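Local coordinates for protein halohydrin epoxidase A (Corynebacterium sp., PDB 4Z9F) that probably catalyses the interconversion of vicinal halohydrins and epoxides, releasing or taking up hydrogen halide, at residues G93-E96 with A97-R100; A229-V232 with G233-F236. The protein carries 1 engineered substitution. All coordinates share one frame; numbering follows the deposited sequence.

Interaction 1: G93-E96 with A97-R100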
ATOM      1  N   GLY C  93     -17.291  16.081  18.643  1.00 30.51           N
ATOM      2  CA  GLY C  93     -18.609  16.684  18.576  1.00 27.81           C
ATOM      3  C   GLY C  93     -19.630  15.944  17.740  1.00 32.69           C
ATOM      4  O   GLY C  93     -20.802  16.348  17.724  1.00 33.47           O
ATOM      5  N   THR C  94     -19.238  14.884  17.044  1.00 28.76           N
ATOM      6  CA  THR C  94     -20.191  14.110  16.263  1.00 27.35           C
ATOM      7  C   THR C  94     -20.923  13.120  17.167  1.00 29.52           C
ATOM      8  O   THR C  94     -20.314  12.462  18.016  1.00 27.74           O
ATOM      9  CB  THR C  94     -19.474  13.382  15.118  1.00 28.73           C
ATOM     10  OG1 THR C  94     -18.869  14.340  14.238  1.00 28.61           O
ATOM     11  CG2 THR C  94     -20.448  12.532  14.316  1.00 26.84           C
ATOM     12  N   SER C  95     -22.244  13.036  17.000  1.00 27.06           N
ATOM     13  CA  SER C  95     -23.055  12.170  17.845  1.00 29.35           C
ATOM     14  C   SER C  95     -22.758  10.700  17.574  1.00 27.13           C
ATOM     15  O   SER C  95     -22.369  10.314  16.468  1.00 27.96           O
ATOM     16  CB  SER C  95     -24.543  12.423  17.611  1.00 28.15           C
ATOM     17  OG  SER C  95     -24.923  11.962  16.328  1.00 27.56           O
ATOM     18  N   GLU C  96     -22.956   9.879  18.609  1.00 29.42           N
ATOM     19  CA  GLU C  96     -22.848   8.434  18.449  1.00 28.05           C
ATOM     20  C   GLU C  96     -23.714   7.946  17.298  1.00 25.69           C
ATOM     21  O   GLU C  96     -23.291   7.094  16.508  1.00 26.54           O
ATOM     22  CB  GLU C  96     -23.241   7.730  19.754  1.00 27.84           C
ATOM     23  CG  GLU C  96     -23.062   6.225  19.714  1.00 27.90           C
ATOM     24  CD  GLU C  96     -23.195   5.569  21.077  1.00 31.87           C
ATOM     25  OE1 GLU C  96     -23.323   6.288  22.095  1.00 36.44           O
ATOM     26  OE2 GLU C  96     -23.169   4.327  21.136  1.00 34.02           O
ATOM     27  N   ALA C  97     -24.928   8.495  17.173  1.00 25.05           N
ATOM     28  CA  ALA C  97     -25.851   8.033  16.139  1.00 27.48           C
ATOM     29  C   ALA C  97     -25.305   8.308  14.745  1.00 29.17           C
ATOM     30  O   ALA C  97     -25.500   7.505  13.822  1.00 26.72           O
ATOM     31  CB  ALA C  97     -27.217   8.699  16.318  1.00 27.78           C
ATOM     32  N   ASP C  98     -24.635   9.448  14.567  1.00 27.19           N
ATOM     33  CA  ASP C  98     -24.058   9.766  13.267  1.00 28.66           C
ATOM     34  C   ASP C  98     -22.867   8.861  12.953  1.00 25.45           C
ATOM     35  O   ASP C  98     -22.738   8.373  11.827  1.00 25.42           O
ATOM     36  CB  ASP C  98     -23.655  11.241  13.228  1.00 29.77           C
ATOM     37  CG  ASP C  98     -24.844  12.177  13.016  1.00 32.36           C
ATOM     38  OD1 ASP C  98     -26.004  11.701  13.023  1.00 28.63           O
ATOM     39  OD2 ASP C  98     -24.607  13.398  12.854  1.00 31.65           O
ATOM     40  N   ILE C  99     -21.986   8.634  13.934  1.00 26.99           N
ATOM     41  CA  ILE C  99     -20.894   7.672  13.758  1.00 24.25           C
ATOM     42  C   ILE C  99     -21.447   6.324  13.314  1.00 27.64           C
ATOM     43  O   ILE C  99     -20.992   5.733  12.329  1.00 25.81           O
ATOM     44  CB  ILE C  99     -20.081   7.530  15.057  1.00 26.06           C
ATOM     45  CG1 ILE C  99     -19.346   8.833  15.409  1.00 20.86           C
ATOM     46  CG2 ILE C  99     -19.096   6.376  14.936  1.00 26.47           C
ATOM     47  CD1 ILE C  99     -18.813   8.844  16.838  1.00 24.51           C
ATOM     48  N   ARG C 100     -22.453   5.821  14.035  1.00 27.93           N
ATOM     49  CA  ARG C 100     -23.019   4.524  13.681  1.00 30.12           C
ATOM     50  C   ARG C 100     -23.667   4.557  12.303  1.00 25.53           C
ATOM     51  O   ARG C 100     -23.572   3.585  11.545  1.00 24.09           O
ATOM     52  CB  ARG C 100     -24.020   4.077  14.744  1.00 28.67           C
ATOM     53  CG  ARG C 100     -23.356   3.740  16.072  1.00 30.44           C
ATOM     54  CD  ARG C 100     -24.335   3.185  17.095  1.00 28.36           C
ATOM     55  NE  ARG C 100     -23.684   3.006  18.392  1.00 32.44           N
ATOM     56  CZ  ARG C 100     -22.924   1.961  18.702  1.00 27.29           C
ATOM     57  NH1 ARG C 100     -22.729   1.003  17.805  1.00 24.90           N
ATOM     58  NH2 ARG C 100     -22.357   1.875  19.904  1.00 29.55           N
TER
HETATM   59  O   HOH W   1     -23.544  14.805  15.051  1.00 28.10           O

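Interaction 2: A229-V232 with G233-F236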
ATOM      1  N   ALA C 229     -11.051 -11.420 -15.941  1.00 17.98           N
ATOM      2  CA  ALA C 229     -11.280 -12.020 -14.629  1.00 16.73           C
ATOM      3  C   ALA C 229     -10.068 -12.018 -13.690  1.00 17.25           C
ATOM      4  O   ALA C 229     -10.260 -11.852 -12.482  1.00 17.82           O
ATOM      5  CB  ALA C 229     -11.779 -13.457 -14.799  1.00 20.46           C
ATOM      6  N   PRO C 230      -8.827 -12.198 -14.160  1.00 19.89           N
ATOM      7  CA  PRO C 230      -7.701 -12.267 -13.207  1.00 17.23           C
ATOM      8  C   PRO C 230      -7.424 -10.983 -12.423  1.00 18.38           C
ATOM      9  O   PRO C 230      -6.569 -11.018 -11.527  1.00 19.14           O
ATOM     10  CB  PRO C 230      -6.508 -12.625 -14.100  1.00 18.51           C
ATOM     11  CG  PRO C 230      -7.119 -13.375 -15.247  1.00 21.47           C
ATOM     12  CD  PRO C 230      -8.385 -12.612 -15.510  1.00 19.52           C
ATOM     13  N   ILE C 231      -8.073  -9.853 -12.725  1.00 18.88           N
ATOM     14  CA  ILE C 231      -7.826  -8.648 -11.929  1.00 16.23           C
ATOM     15  C   ILE C 231      -8.790  -8.629 -10.741  1.00 17.30           C
ATOM     16  O   ILE C 231      -8.882  -7.644 -10.002  1.00 17.63           O
ATOM     17  CB  ILE C 231      -7.926  -7.367 -12.787  1.00 19.16           C
ATOM     18  CG1 ILE C 231      -9.334  -7.168 -13.346  1.00 19.52           C
ATOM     19  CG2 ILE C 231      -6.944  -7.418 -13.946  1.00 16.48           C
ATOM     20  CD1 ILE C 231      -9.445  -5.967 -14.255  1.00 20.15           C
ATOM     21  N   VAL C 232      -9.474  -9.756 -10.515  1.00 16.77           N
ATOM     22  CA  VAL C 232     -10.419  -9.867  -9.408  1.00 13.43           C
ATOM     23  C   VAL C 232      -9.782  -9.533  -8.063  1.00 15.84           C
ATOM     24  O   VAL C 232      -8.621  -9.867  -7.789  1.00 17.98           O
ATOM     25  CB  VAL C 232     -11.012 -11.288  -9.379  1.00 17.03           C
ATOM     26  CG1 VAL C 232      -9.916 -12.319  -9.153  1.00 17.55           C
ATOM     27  CG2 VAL C 232     -12.082 -11.416  -8.295  1.00 16.28           C
ATOM     28  N   GLY C 233     -10.559  -8.896  -7.197  1.00 16.02           N
ATOM     29  CA  GLY C 233     -10.219  -8.845  -5.787  1.00 15.99           C
ATOM     30  C   GLY C 233      -9.350  -7.685  -5.358  1.00 19.12           C
ATOM     31  O   GLY C 233      -8.757  -7.739  -4.268  1.00 18.90           O
ATOM     32  N   GLN C 234      -9.293  -6.620  -6.149  1.00 21.94           N
ATOM     33  CA  GLN C 234      -8.483  -5.461  -5.815  1.00 19.75           C
ATOM     34  C   GLN C 234      -9.297  -4.179  -5.952  1.00 20.23           C
ATOM     35  O   GLN C 234     -10.422  -4.161  -6.463  1.00 19.23           O
ATOM     36  CB  GLN C 234      -7.233  -5.381  -6.697  1.00 18.55           C
ATOM     37  CG  GLN C 234      -7.498  -5.104  -8.174  1.00 22.47           C
ATOM     38  CD  GLN C 234      -6.248  -5.230  -9.017  1.00 21.88           C
ATOM     39  OE1 GLN C 234      -5.258  -4.527  -8.788  1.00 20.29           O
ATOM     40  NE2 GLN C 234      -6.274  -6.136  -9.998  1.00 18.02           N
ATOM     41  N   PHE C 235      -8.677  -3.108  -5.483  1.00 15.63           N
ATOM     42  CA  PHE C 235      -9.201  -1.750  -5.502  1.00 18.15           C
ATOM     43  C   PHE C 235      -8.666  -1.004  -6.722  1.00 19.20           C
ATOM     44  O   PHE C 235      -7.473  -1.093  -7.044  1.00 15.60           O
ATOM     45  CB  PHE C 235      -8.781  -1.069  -4.187  1.00 17.52           C
ATOM     46  CG  PHE C 235      -8.995   0.428  -4.129  1.00 19.56           C
ATOM     47  CD1 PHE C 235     -10.097   0.964  -3.469  1.00 18.35           C
ATOM     48  CD2 PHE C 235      -8.042   1.300  -4.654  1.00 20.26           C
ATOM     49  CE1 PHE C 235     -10.256   2.358  -3.357  1.00 18.80           C
ATOM     50  CE2 PHE C 235      -8.212   2.676  -4.574  1.00 21.26           C
ATOM     51  CZ  PHE C 235      -9.317   3.210  -3.913  1.00 20.11           C
ATOM     52  N   PHE C 236      -9.547  -0.261  -7.395  1.00 18.86           N
ATOM     53  CA  PHE C 236      -9.182   0.569  -8.544  1.00 17.89           C
ATOM     54  C   PHE C 236      -9.467   2.028  -8.215  1.00 17.78           C
ATOM     55  O   PHE C 236     -10.621   2.403  -7.976  1.00 21.60           O
ATOM     56  CB  PHE C 236      -9.955   0.177  -9.810  1.00 17.50           C
ATOM     57  CG  PHE C 236      -9.807  -1.272 -10.197  1.00 19.86           C
ATOM     58  CD1 PHE C 236     -10.883  -2.138 -10.102  1.00 21.47           C
ATOM     59  CD2 PHE C 236      -8.595  -1.763 -10.643  1.00 21.29           C
ATOM     60  CE1 PHE C 236     -10.751  -3.474 -10.441  1.00 23.88           C
ATOM     61  CE2 PHE C 236      -8.455  -3.100 -11.001  1.00 25.14           C
ATOM     62  CZ  PHE C 236      -9.539  -3.953 -10.898  1.00 22.59           C
TER

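Interaction 1: G93-E96 with A97-R100
Ser95, the N-cap of helix 96-123, meets Asp98 in its first turn; the helix lies between strands 73-79 and 127-132 of the Rossmann fold. Ser95 OG accepts from Asp98 N at 3.1 Å, supplying a partner to an amide of the first turn. A full capping box would have the Asp98 side chain return a bond to Ser95 N; here a water bridges the gap, accepting from Ser95 N and donating to Asp98 OD2. Beside the cap, Thr94 CG2 packs against Asp98 CB at 3.6 Å, while Thr94 OG1 is bonded to Pro90 O.

One turn on, Arg100 runs out alongside Glu96, both side chains pointing the same way. Its CB and CG ride over the carbonyl oxygen of Glu96, CG coming within 3.4 Å of Glu96 O, the atom that already accepts from Arg100 N. CD passes the same oxygen more loosely. Glu96 CG is anti to the backbone N (chi1 -176°), which brings the carboxylate to the guanidinium edge. There Arg100 NE, at 3.1 Å, and, past CZ, Arg100 NH2, at 2.9 Å, close on Glu96 OE2 in a side-on salt bridge. OE2 lies in the guanidinium plane, though the two groups' planes are 39° apart. Arg100 NH1 forms a salt bridge with Glu104 OE2 of the second subunit. Glu96 OE2 receives NH2 with its anti lone pair, while NE comes on the same anti side but 16° out of the carboxylate plane.

Interaction 2: A229-V232 with G233-F236
A type II-like turn at residues 231-234 leads into strand 235-238 of the Rossmann sheet, with Ile231 and Gln234 meeting across it. Val232 and Gly233 occupy its two central positions. Gly233 sits at positive phi (89°), where a CB would clash with Val232 O. Just before, Val232 N is bonded to Ala229 O, a tight 3-10 turn.

The closing bond comes from a side chain: Gln234 NE2 donates to Ile231 O at 3.0 Å. It is nearly straight at the hydrogen, and the acceptor lies in the amide plane of Gln234. At the oxygen, however, the donor stands well off the C=O direction and is tilted 26° out of the carbonyl plane. Gln234 CG lies between its own backbone N and carbonyl carbon (chi1 67°), and the chain then extends back beside the turn, so that CG also rests 3.4 Å from Ile231 O and NE2 3.5 Å from Ile231 CB.

Beyond the amide, the hydrophobic side takes over. Phe236 CB points toward the preceding segment, and CZ at the far end of the ring reaches 3.9 Å from Ile231 CD1, the two side chains crossing at about a right angle. Phe222 of helix 213-224 lies on Ile231, while Leu223 of the same helix and Tyr173 of strand 170-177 touch both Ile231 and Phe236.

Gln234 NE2 also donates to Ala237 O of the third subunit. The nitrogen thus gives hydrogen bonds to two carbonyl oxygens, one within the turn and one across the interface, as only the NH2 end of the amide can; this is consistent with the turn and the interface fixing its orientation together.

In the fold
Interactions 1 and 2 lie in different parts of one Rossmann-type subunit: their centres are 33 Å apart and their nearest atoms about 19 Å apart, so they do not touch. Residues 93-95 precede helix 96-123 and residues 96-100 open it, the centre of this contact lying about 23 Å from the centre of the chain. Residues 229-236 lead into strand 235-238, at one edge of the sheet within this chain, and their contact is centred about 16 Å from the chain centre. What they share is the assembly. In each, a side chain that bonds within the contact, Arg100 or Gln234, also bonds to another copy of the protein, the second subunit for interaction 1 and the third for interaction 2.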